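Side-chain contacts in tRNA (adenine(9)-N1)-methyltransferase (PDB 5A7Z), which methylates N1 of adenosine 9 in tRNA, using S-adenosyl-L-methionine as the methyl donor: residues 24-29 against 103-108; 186-191 against 250-255. All coordinates share one frame; numbering follows the deposited sequence.

Interaction 1 (24-29 against 103-108)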
loop_
_atom_site.group_PDB
_atom_site.type_symbol
_atom_site.label_atom_id
_atom_site.label_comp_id
_atom_site.label_asym_id
_atom_site.label_seq_id
_atom_site.Cartn_x
_atom_site.Cartn_y
_atom_site.Cartn_z
ATOM N N ALA A 24 -9.122 4.028 5.310
ATOM C CA ALA A 24 -9.898 4.621 6.383
ATOM C C ALA A 24 -11.042 5.432 5.827
ATOM O O ALA A 24 -12.126 5.450 6.388
ATOM C CB ALA A 24 -9.006 5.507 7.248
ATOM N N LYS A 25 -10.790 6.159 4.753
ATOM C CA LYS A 25 -11.818 6.990 4.163
ATOM C C LYS A 25 -13.024 6.158 3.689
ATOM O O LYS A 25 -14.151 6.496 3.983
ATOM C CB LYS A 25 -11.257 7.775 2.983
ATOM C CG LYS A 25 -12.201 8.815 2.423
ATOM C CD LYS A 25 -11.849 9.159 0.993
ATOM C CE LYS A 25 -12.493 10.472 0.554
ATOM N NZ LYS A 25 -13.695 10.237 -0.274
ATOM N N VAL A 26 -12.771 5.075 2.964
ATOM C CA VAL A 26 -13.869 4.261 2.428
ATOM C C VAL A 26 -14.608 3.505 3.550
ATOM O O VAL A 26 -15.819 3.287 3.479
ATOM C CB VAL A 26 -13.375 3.296 1.308
ATOM C CG1 VAL A 26 -12.681 4.080 0.210
ATOM C CG2 VAL A 26 -12.422 2.239 1.849
ATOM N N PHE A 27 -13.880 3.118 4.593
ATOM C CA PHE A 27 -14.498 2.447 5.715
ATOM C C PHE A 27 -15.383 3.428 6.437
ATOM O O PHE A 27 -16.561 3.146 6.668
ATOM C CB PHE A 27 -13.442 1.872 6.654
ATOM C CG PHE A 27 -13.970 0.854 7.643
ATOM C CD1 PHE A 27 -15.283 0.361 7.564
ATOM C CD2 PHE A 27 -13.113 0.316 8.609
ATOM C CE1 PHE A 27 -15.731 -0.591 8.467
ATOM C CE2 PHE A 27 -13.554 -0.635 9.501
ATOM C CZ PHE A 27 -14.864 -1.088 9.437
ATOM N N SER A 28 -14.845 4.606 6.743
ATOM C CA SER A 28 -15.616 5.623 7.476
ATOM C C SER A 28 -16.849 6.036 6.726
ATOM O O SER A 28 -17.836 6.316 7.336
ATOM C CB SER A 28 -14.791 6.867 7.775
ATOM O OG SER A 28 -14.305 7.428 6.591
ATOM N N GLN A 29 -16.764 6.117 5.400
ATOM C CA GLN A 29 -17.930 6.459 4.556
ATOM C C GLN A 29 -19.084 5.487 4.781
ATOM O O GLN A 29 -20.238 5.879 4.876
ATOM C CB GLN A 29 -17.538 6.480 3.070
ATOM C CG GLN A 29 -16.694 7.702 2.708
ATOM C CD GLN A 29 -16.401 7.834 1.211
ATOM O OE1 GLN A 29 -15.616 7.069 0.639
ATOM N NE2 GLN A 29 -17.004 8.837 0.583
ATOM N N HIS A 103 -16.158 0.126 -0.445
ATOM C CA HIS A 103 -15.708 0.222 -1.803
ATOM C C HIS A 103 -14.192 0.248 -1.823
ATOM O O HIS A 103 -13.577 1.279 -1.589
ATOM C CB HIS A 103 -16.278 1.453 -2.510
ATOM C CG HIS A 103 -16.146 1.387 -4.001
ATOM N ND1 HIS A 103 -17.236 1.320 -4.844
ATOM C CD2 HIS A 103 -15.051 1.290 -4.794
ATOM C CE1 HIS A 103 -16.817 1.227 -6.094
ATOM N NE2 HIS A 103 -15.495 1.203 -6.091
ATOM N N LEU A 104 -13.599 -0.890 -2.111
ATOM C CA LEU A 104 -12.162 -1.022 -2.042
ATOM C C LEU A 104 -11.499 -0.127 -3.096
ATOM O O LEU A 104 -11.894 -0.128 -4.250
ATOM C CB LEU A 104 -11.758 -2.478 -2.225
ATOM C CG LEU A 104 -12.520 -3.480 -1.346
ATOM C CD1 LEU A 104 -12.263 -4.902 -1.803
ATOM C CD2 LEU A 104 -12.143 -3.326 0.115
ATOM N N PRO A 105 -10.535 0.691 -2.673
ATOM C CA PRO A 105 -9.879 1.658 -3.541
ATOM C C PRO A 105 -9.113 1.044 -4.745
ATOM O O PRO A 105 -8.381 0.096 -4.590
ATOM C CB PRO A 105 -8.893 2.359 -2.585
ATOM C CG PRO A 105 -8.598 1.341 -1.540
ATOM C CD PRO A 105 -9.895 0.620 -1.347
ATOM N N GLU A 106 -9.254 1.633 -5.923
ATOM C CA GLU A 106 -8.480 1.177 -7.061
ATOM C C GLU A 106 -7.038 1.657 -6.911
ATOM O O GLU A 106 -6.087 0.932 -7.148
ATOM C CB GLU A 106 -9.093 1.722 -8.344
ATOM C CG GLU A 106 -8.383 1.252 -9.607
ATOM C CD GLU A 106 -9.262 1.317 -10.857
ATOM O OE1 GLU A 106 -10.490 1.520 -10.715
ATOM O OE2 GLU A 106 -8.721 1.154 -11.984
ATOM N N TYR A 107 -6.903 2.869 -6.441
ATOM C CA TYR A 107 -5.636 3.539 -6.397
ATOM C C TYR A 107 -5.274 3.812 -4.961
ATOM O O TYR A 107 -6.157 3.914 -4.099
ATOM C CB TYR A 107 -5.718 4.860 -7.205
ATOM C CG TYR A 107 -5.934 4.624 -8.699
ATOM C CD1 TYR A 107 -4.954 4.006 -9.465
ATOM C CD2 TYR A 107 -7.129 4.953 -9.316
ATOM C CE1 TYR A 107 -5.149 3.747 -10.792
ATOM C CE2 TYR A 107 -7.334 4.699 -10.660
ATOM C CZ TYR A 107 -6.337 4.089 -11.394
ATOM O OH TYR A 107 -6.512 3.839 -12.747
ATOM N N PRO A 108 -3.971 3.961 -4.687
ATOM C CA PRO A 108 -2.942 3.831 -5.693
ATOM C C PRO A 108 -2.568 2.376 -5.957
ATOM O O PRO A 108 -2.919 1.493 -5.172
ATOM C CB PRO A 108 -1.758 4.578 -5.074
ATOM C CG PRO A 108 -1.951 4.416 -3.598
ATOM C CD PRO A 108 -3.440 4.533 -3.431
#
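Val26, on helix 22-33, is set against the backbone carbonyl of His103, and its orientation defines the contact. The CA-CB bond of Val26 points toward the loop, and three of its carbons lie round one oxygen: His103 O is 3.4 Å from Val26 CG1, 3.5 Å from Val26 CB and 3.8 Å from Val26 CG2. CG1 meets the carbonyl nearly head-on, with a C=O...CG1 angle of about 156°. The chi1 of -56° explains how the two methyls divide the work. It places CG1 trans to the valine's own carbonyl carbon and CG2 between the backbone N and that carbon, from where CG2 approaches Pro105 CD at 4.4 Å, a loose apolar touch on the proline ring. The CA atoms of Val26 and His103 are 6.1 Å apart. The imidazole of His103 stays beyond its own CB, which is the nearest side-chain atom, 5.1 Å from Val26 CB. Leu104 points the other way and packs on Leu56 of helix 48-57 and on Trp144, while Pro105 also rests on Thr22 and Leu23. Farther along, Tyr107 OH bonds to Asp173, and a cis peptide precedes Pro108. The loop joins strand 91-95 of the N-terminal sheet to strand 109-113 of the SPOUT sheet, so the contact sets one residue of an N-terminal helix against the connection between the two sheets. With only 118 Å² buried and no hydrogen bond between the segments, its chemistry is that of van der Waals packing of methyls on a carbonyl and a proline, which implies a modest, weakly directional hold.

Interaction 2 (186-191 against 250-255)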
loop_
_atom_site.group_PDB
_atom_site.type_symbol
_atom_site.label_atom_id
_atom_site.label_comp_id
_atom_site.label_asym_id
_atom_site.label_seq_id
_atom_site.Cartn_x
_atom_site.Cartn_y
_atom_site.Cartn_z
ATOM N N ALA A 186 12.860 12.174 -7.515
ATOM C CA ALA A 186 11.575 12.116 -6.854
ATOM C C ALA A 186 11.431 13.277 -5.862
ATOM O O ALA A 186 12.345 13.585 -5.107
ATOM C CB ALA A 186 11.396 10.784 -6.150
ATOM N N THR A 187 10.271 13.912 -5.889
ATOM C CA THR A 187 9.891 14.868 -4.877
ATOM C C THR A 187 8.593 14.393 -4.256
ATOM O O THR A 187 7.943 13.465 -4.761
ATOM C CB THR A 187 9.611 16.235 -5.489
ATOM O OG1 THR A 187 8.495 16.120 -6.357
ATOM C CG2 THR A 187 10.795 16.754 -6.272
ATOM N N ASP A 188 8.208 15.040 -3.171
ATOM C CA ASP A 188 6.962 14.734 -2.491
ATOM C C ASP A 188 5.803 14.818 -3.475
ATOM O O ASP A 188 4.951 13.933 -3.530
ATOM C CB ASP A 188 6.743 15.689 -1.291
ATOM C CG ASP A 188 7.594 15.300 -0.059
ATOM O OD1 ASP A 188 7.262 14.274 0.580
ATOM O OD2 ASP A 188 8.596 16.007 0.268
ATOM N N GLN A 189 5.790 15.861 -4.287
ATOM C CA GLN A 189 4.634 16.109 -5.115
ATOM C C GLN A 189 4.625 15.199 -6.336
ATOM O O GLN A 189 3.560 14.700 -6.722
ATOM C CB GLN A 189 4.525 17.596 -5.489
ATOM C CG GLN A 189 4.194 18.519 -4.290
ATOM C CD GLN A 189 3.103 17.961 -3.353
ATOM O OE1 GLN A 189 3.392 17.461 -2.244
ATOM N NE2 GLN A 189 1.847 18.031 -3.801
ATOM N N ILE A 190 5.794 14.906 -6.898
ATOM C CA ILE A 190 5.831 13.927 -7.988
ATOM C C ILE A 190 5.079 12.672 -7.563
ATOM O O ILE A 190 4.255 12.141 -8.302
ATOM C CB ILE A 190 7.240 13.503 -8.365
ATOM C CG1 ILE A 190 8.028 14.672 -8.971
ATOM C CG2 ILE A 190 7.177 12.340 -9.359
ATOM C CD1 ILE A 190 7.369 15.315 -10.157
ATOM N N LEU A 191 5.355 12.218 -6.346
ATOM C CA LEU A 191 4.733 11.011 -5.834
ATOM C C LEU A 191 3.252 11.153 -5.570
ATOM O O LEU A 191 2.488 10.258 -5.901
ATOM C CB LEU A 191 5.426 10.544 -4.570
ATOM C CG LEU A 191 6.914 10.248 -4.720
ATOM C CD1 LEU A 191 7.433 9.680 -3.419
ATOM C CD2 LEU A 191 7.176 9.298 -5.889
ATOM N N LEU A 250 4.483 4.591 0.120
ATOM C CA LEU A 250 3.258 4.553 0.904
ATOM C C LEU A 250 3.336 5.482 2.142
ATOM O O LEU A 250 2.335 6.041 2.527
ATOM C CB LEU A 250 2.937 3.119 1.304
ATOM C CG LEU A 250 2.646 2.142 0.151
ATOM C CD1 LEU A 250 2.623 0.707 0.669
ATOM C CD2 LEU A 250 1.323 2.469 -0.525
ATOM N N ARG A 251 4.529 5.697 2.710
ATOM C CA ARG A 251 4.667 6.644 3.829
ATOM C C ARG A 251 4.187 7.973 3.363
ATOM O O ARG A 251 3.543 8.691 4.088
ATOM C CB ARG A 251 6.129 6.882 4.252
ATOM C CG ARG A 251 6.948 5.719 4.761
ATOM C CD ARG A 251 6.295 5.002 5.872
ATOM N NE ARG A 251 7.268 4.319 6.746
ATOM C CZ ARG A 251 7.469 4.640 8.016
ATOM N NH1 ARG A 251 6.892 5.714 8.538
ATOM N NH2 ARG A 251 8.280 3.930 8.754
ATOM N N VAL A 252 4.657 8.352 2.178
ATOM C CA VAL A 252 4.477 9.685 1.664
ATOM C C VAL A 252 3.019 9.875 1.241
ATOM O O VAL A 252 2.392 10.862 1.595
ATOM C CB VAL A 252 5.428 9.949 0.492
ATOM C CG1 VAL A 252 5.062 11.235 -0.204
ATOM C CG2 VAL A 252 6.872 10.002 0.977
ATOM N N LYS A 253 2.443 8.872 0.604
ATOM C CA LYS A 253 1.116 9.032 0.028
ATOM C C LYS A 253 -0.011 8.814 1.010
ATOM O O LYS A 253 -1.082 9.397 0.847
ATOM C CB LYS A 253 0.928 8.081 -1.116
ATOM C CG LYS A 253 1.851 8.366 -2.285
ATOM C CD LYS A 253 1.488 7.491 -3.459
ATOM C CE LYS A 253 0.080 7.798 -3.983
ATOM N NZ LYS A 253 0.075 9.126 -4.627
ATOM N N GLU A 254 0.184 7.928 1.980
ATOM C CA GLU A 254 -0.921 7.536 2.859
ATOM C C GLU A 254 -0.755 8.110 4.257
ATOM O O GLU A 254 -1.724 8.285 4.985
ATOM C CB GLU A 254 -1.038 6.018 2.925
ATOM C CG GLU A 254 -1.597 5.403 1.655
ATOM C CD GLU A 254 -3.055 5.756 1.433
ATOM O OE1 GLU A 254 -3.825 5.799 2.413
ATOM O OE2 GLU A 254 -3.428 5.971 0.281
ATOM N N LEU A 255 0.478 8.398 4.632
ATOM C CA LEU A 255 0.755 8.955 5.952
ATOM C C LEU A 255 1.086 10.425 5.878
ATOM O O LEU A 255 1.296 11.062 6.883
ATOM C CB LEU A 255 1.896 8.192 6.620
ATOM C CG LEU A 255 1.494 7.050 7.532
ATOM C CD1 LEU A 255 0.296 6.248 7.003
ATOM C CD2 LEU A 255 2.694 6.154 7.791
#
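Lys253 NZ donates to Leu191 O across 3.0 Å, the one hydrogen bond between the segments. The C=O...NZ angle is 132° and the donor is tilted 27° from the carbonyl plane. The lysine gets there by bending at chi3 and chi4, which folds its chain back so that CD also lies 3.8 Å from Leu191 O. Beside this bond, Val252 CG1 meets Leu191 CD1 at 4.3 Å and Asp188 OD1 at 3.8 Å, the carboxylate and valine side chains crossing at about a right angle. One shell out, each polar end has a further partner: Lys253 NZ also donates to His194 O, and Asp188 OD1 accepts from Leu259 N, while Arg192 NH2 reaches Val252 O. An ammonium at the closing turn of a helix is probably favoured by the helix dipole. The start of that helix is fixed by its N-cap, Thr187, whose OG1 accepts from Ile190 N at 3.0 Å and 167°. In the fold, the short helix 188-192 follows strand 184-185 and touches strand 226-228 through Ile190 and helix 242-255 through Asp188 and Leu191; helix 259-265 adds Ala262 against Val252, and helix 122-142 packs on Leu250.

How the interactions relate
The two contacts come in series along the chain, interaction 1 closing before interaction 2 opens, and their centres lie 18 Å apart. They nevertheless meet: Pro108, at the end of the loop of interaction 1, packs on helix 242-255 of interaction 2, with Pro108 CB 3.9 Å from Lys253 CE. Glu254 OE2 of that helix also bonds to Thr22 OG1 at the start of helix 22-33. The segments 103-108 and 186-191 lead toward strands 109-113 and 196-202, parallel neighbours in the SPOUT sheet. Interaction 1 joins the N-terminal part to the connection, interaction 2 joins elements within the SPOUT domain, and helix 242-255, part of interaction 2, also meets the loop of interaction 1.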